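Local coordinates for protein ribokinase RBSK (Mycobacterium tuberculosis, PDB 3GO6) that probably phosphorylates D-ribose at O-5 with magnesium-dependent use of ATP, as a homodimeric sugar kinase of the PfkB family, at residues G59-V64 / A246-A251; A280-V285 / G289-A294. All coordinates share one frame; numbering follows the deposited sequence.

Interaction 1: residues G59-V64 / A246-A251. With RIB (alpha-D-ribofuranose), chain C.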
# COMPACT_ATOMS: atom_id res chain seq x y z
N GLY A 59 -14.97 8.47 7.07
CA GLY A 59 -16.23 8.40 7.82
C GLY A 59 -16.01 7.72 9.17
O GLY A 59 -16.45 8.22 10.21
N ALA A 60 -15.34 6.58 9.14
CA ALA A 60 -15.03 5.85 10.37
C ALA A 60 -14.22 6.75 11.32
O ALA A 60 -14.52 6.83 12.51
CB ALA A 60 -14.24 4.59 10.03
N ASN A 61 -13.19 7.41 10.79
CA ASN A 61 -12.32 8.28 11.61
C ASN A 61 -13.11 9.42 12.24
O ASN A 61 -12.89 9.77 13.41
CB ASN A 61 -11.19 8.91 10.77
CG ASN A 61 -10.20 7.91 10.24
OD1 ASN A 61 -10.16 6.77 10.69
ND2 ASN A 61 -9.38 8.35 9.28
N GLN A 62 -14.02 10.02 11.46
CA GLN A 62 -14.83 11.13 11.96
C GLN A 62 -15.83 10.67 13.02
O GLN A 62 -16.04 11.36 14.02
CB GLN A 62 -15.51 11.89 10.82
CG GLN A 62 -14.45 12.62 9.98
CD GLN A 62 -14.97 13.30 8.76
OE1 GLN A 62 -16.17 13.49 8.60
NE2 GLN A 62 -14.06 13.68 7.86
N ALA A 63 -16.40 9.48 12.83
CA ALA A 63 -17.31 8.88 13.81
C ALA A 63 -16.57 8.60 15.13
O ALA A 63 -17.09 8.91 16.22
CB ALA A 63 -17.95 7.59 13.23
N VAL A 64 -15.38 8.02 15.04
CA VAL A 64 -14.55 7.72 16.21
C VAL A 64 -14.17 8.99 16.99
O VAL A 64 -14.27 9.04 18.23
CB VAL A 64 -13.30 6.90 15.84
CG1 VAL A 64 -12.31 6.85 16.99
CG2 VAL A 64 -13.70 5.45 15.41
N ALA A 246 -5.63 14.07 11.14
CA ALA A 246 -6.01 15.20 12.01
C ALA A 246 -7.23 15.95 11.51
O ALA A 246 -8.04 16.47 12.31
CB ALA A 246 -4.83 16.15 12.22
N GLY A 247 -7.36 16.05 10.18
CA GLY A 247 -8.54 16.69 9.58
C GLY A 247 -9.83 15.97 9.93
O GLY A 247 -10.85 16.60 10.17
N ASP A 248 -9.80 14.63 9.96
CA ASP A 248 -10.98 13.83 10.35
C ASP A 248 -11.30 14.06 11.81
O ASP A 248 -12.46 14.11 12.19
CB ASP A 248 -10.72 12.34 10.12
CG ASP A 248 -10.62 12.00 8.65
OD1 ASP A 248 -11.25 12.72 7.83
OD2 ASP A 248 -9.88 11.04 8.30
N VAL A 249 -10.26 14.19 12.64
CA VAL A 249 -10.45 14.52 14.05
C VAL A 249 -11.12 15.89 14.19
O VAL A 249 -12.12 16.04 14.90
CB VAL A 249 -9.13 14.45 14.87
CG1 VAL A 249 -9.38 14.92 16.32
CG2 VAL A 249 -8.58 13.00 14.90
N PHE A 250 -10.59 16.89 13.50
CA PHE A 250 -11.21 18.23 13.51
C PHE A 250 -12.71 18.13 13.16
O PHE A 250 -13.55 18.68 13.87
CB PHE A 250 -10.46 19.15 12.53
CG PHE A 250 -11.03 20.55 12.43
CD1 PHE A 250 -10.41 21.61 13.10
CD2 PHE A 250 -12.17 20.81 11.66
CE1 PHE A 250 -10.92 22.92 13.02
CE2 PHE A 250 -12.71 22.10 11.57
CZ PHE A 250 -12.07 23.17 12.26
N ALA A 251 -13.04 17.39 12.09
CA ALA A 251 -14.43 17.32 11.60
C ALA A 251 -15.35 16.61 12.60
O ALA A 251 -16.47 17.08 12.86
CB ALA A 251 -14.48 16.62 10.24
O5 RIB C . -8.29 11.43 6.36
C5 RIB C . -7.52 10.21 6.37
C4 RIB C . -8.39 9.06 5.84
O4 RIB C . -8.61 9.27 4.43
C3 RIB C . -7.73 7.70 5.94
O3 RIB C . -8.12 6.92 7.10
C2 RIB C . -8.07 7.03 4.62
O2 RIB C . -8.82 5.82 4.82
C1 RIB C . -8.83 8.03 3.77
O1 RIB C . -10.24 7.78 3.77
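D248 receives an amide on each of its carboxylate oxygens, N61 giving its NH2 group to one and Q62 to the other. ND2 of N61 lies 2.9 Å from OD2 of D248 in a nearly straight bond. NE2 of Q62 stands 3.0 Å from OD1 of D248. Both donors arrive on the anti side of their oxygen and tilted out of the carboxylate plane, so the two amides brace the group and restrain its rotation. The extended chain of Q62 passes across D248, its CG 3.3 Å from the D248 carbonyl O, and rests its amide carbon CD on CB of A251 at 3.7 Å. The amide of Q150 is hydrogen-bonded through NE2 to OE1 of Q62, which is consistent with the NH2 end being the one turned to the aspartate.

This is the sugar side of the PfkB-family active site: helix 246-257 presents D248 near its N-terminus, and segment 246-251 crosses segment 59-64 at -50°. D248 is the predicted proton acceptor, and its OD2 takes a short 2.5 Å hydrogen bond from the ribose O5, the hydroxyl to be phosphorylated. N61 is shared between protein and sugar: with CG anti to its carbonyl carbon (chi1 -66°), its ND2 is also 2.9 Å from the ribose O3, in a more bent bond. The same amide nitrogen thus ties the position of the aspartate to that of the ring. D31, E152, N29 and the backbone of G57 and K58 supply further hydrogen bonds to the ribose.

Interaction 2: residues A280-V285 / G289-A294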
# COMPACT_ATOMS: atom_id res chain seq x y z
N ALA A 280 -4.99 19.66 16.53
CA ALA A 280 -3.59 19.84 16.91
C ALA A 280 -3.06 18.63 17.69
O ALA A 280 -2.00 18.07 17.36
CB ALA A 280 -3.43 21.13 17.74
N LEU A 281 -3.82 18.21 18.70
CA LEU A 281 -3.52 17.02 19.50
C LEU A 281 -3.38 15.77 18.64
O LEU A 281 -2.55 14.89 18.91
CB LEU A 281 -4.62 16.79 20.54
CG LEU A 281 -4.76 17.76 21.71
CD1 LEU A 281 -5.88 17.33 22.63
CD2 LEU A 281 -3.44 17.91 22.50
N ALA A 282 -4.22 15.69 17.60
CA ALA A 282 -4.21 14.55 16.69
C ALA A 282 -2.88 14.46 15.92
O ALA A 282 -2.46 13.37 15.55
CB ALA A 282 -5.40 14.65 15.73
N THR A 283 -2.19 15.58 15.72
CA THR A 283 -0.91 15.57 15.02
C THR A 283 0.26 15.09 15.89
O THR A 283 1.37 14.90 15.39
CB THR A 283 -0.56 16.95 14.41
OG1 THR A 283 -0.25 17.87 15.49
CG2 THR A 283 -1.75 17.49 13.59
N LEU A 284 0.02 14.89 17.17
CA LEU A 284 1.07 14.47 18.09
C LEU A 284 1.29 12.95 18.08
O LEU A 284 2.26 12.45 18.67
CB LEU A 284 0.72 14.91 19.51
CG LEU A 284 0.69 16.41 19.80
CD1 LEU A 284 0.14 16.64 21.20
CD2 LEU A 284 2.07 17.01 19.69
N VAL A 285 0.37 12.24 17.40
CA VAL A 285 0.28 10.78 17.43
C VAL A 285 0.51 10.20 16.03
O VAL A 285 -0.09 10.66 15.05
CB VAL A 285 -1.13 10.32 17.94
CG1 VAL A 285 -1.23 8.82 18.02
CG2 VAL A 285 -1.43 10.91 19.32
N GLY A 289 -6.17 6.37 12.13
CA GLY A 289 -7.50 6.02 12.66
C GLY A 289 -7.62 6.01 14.17
O GLY A 289 -8.73 5.93 14.71
N ASP A 290 -6.49 6.10 14.87
CA ASP A 290 -6.50 5.99 16.32
C ASP A 290 -5.94 7.23 17.05
O ASP A 290 -5.56 7.15 18.22
CB ASP A 290 -5.78 4.71 16.76
CG ASP A 290 -6.10 4.31 18.20
OD1 ASP A 290 -7.29 4.15 18.54
OD2 ASP A 290 -5.15 4.14 18.99
N CYS A 291 -5.96 8.39 16.40
CA CYS A 291 -5.32 9.57 16.98
C CYS A 291 -6.25 10.61 17.63
O CYS A 291 -5.78 11.66 18.11
CB CYS A 291 -4.46 10.25 15.92
SG CYS A 291 -5.38 10.90 14.50
N ALA A 292 -7.55 10.34 17.66
CA ALA A 292 -8.51 11.30 18.23
C ALA A 292 -8.41 11.36 19.76
O ALA A 292 -8.40 10.32 20.43
CB ALA A 292 -9.93 10.95 17.80
N PRO A 293 -8.31 12.57 20.33
CA PRO A 293 -8.17 12.70 21.77
C PRO A 293 -9.51 12.54 22.49
O PRO A 293 -10.59 12.75 21.91
CB PRO A 293 -7.65 14.13 21.92
CG PRO A 293 -8.30 14.86 20.82
CD PRO A 293 -8.27 13.89 19.66
N ALA A 294 -9.43 12.20 23.77
CA ALA A 294 -10.63 12.14 24.62
C ALA A 294 -11.11 13.55 24.93
O ALA A 294 -10.33 14.52 24.83
CB ALA A 294 -10.34 11.34 25.91
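Apolar contacts carry most of this meeting, with C291 and P293 resting against residues from the end of helix 265-282 and the turn after it. CD1 of L281 reaches CB of P293 at 3.7 Å and also touches the CG of that ring. C291 is turned by its first torsion (chi1 64°) so that SG sits between the backbone N and the carbonyl carbon, which brings the sulfur 3.9 Å from CB of A282; its own CB lies 3.9 Å from CB of V285. No hydrogen bond joins the segments, and the polar element is a CA-H...O contact from CA of A282 to O of C291, 3.6 Å long.

Within 280-285, O of A280 accepts both N of T283, at 3.0 Å, and OG1 of T283, at 2.6 Å. T283 lies in the type I beta turn that runs from A282 to V285. R68 grips the other segment, salt-bridged to D290 and hydrogen-bonded to O of A292, and V249 of helix 246-257 packs on A282, C291 and P293. The turn belongs to the cation site of ribokinases: A282 and V285 contribute to the magnesium site here, with D242, A244 and G287, where potassium is predicted to bind.

The centres of interactions 1 and 2 lie 10 Å apart, and the two come in series along the chain: interaction 1 joins helix 58-68 to helix 246-257, and interaction 2 follows at the end of the next helix, 265-282, and the loop leading to helix 295-303. They meet directly, A246 CB packing on T283 CG2 at 3.6 Å and N61 OD1 touching G289 CA at 3.4 Å. Helix 246-257 therefore connects the ribose pocket at one contact with the cation-binding loop at the other, all within the PfkB-family region.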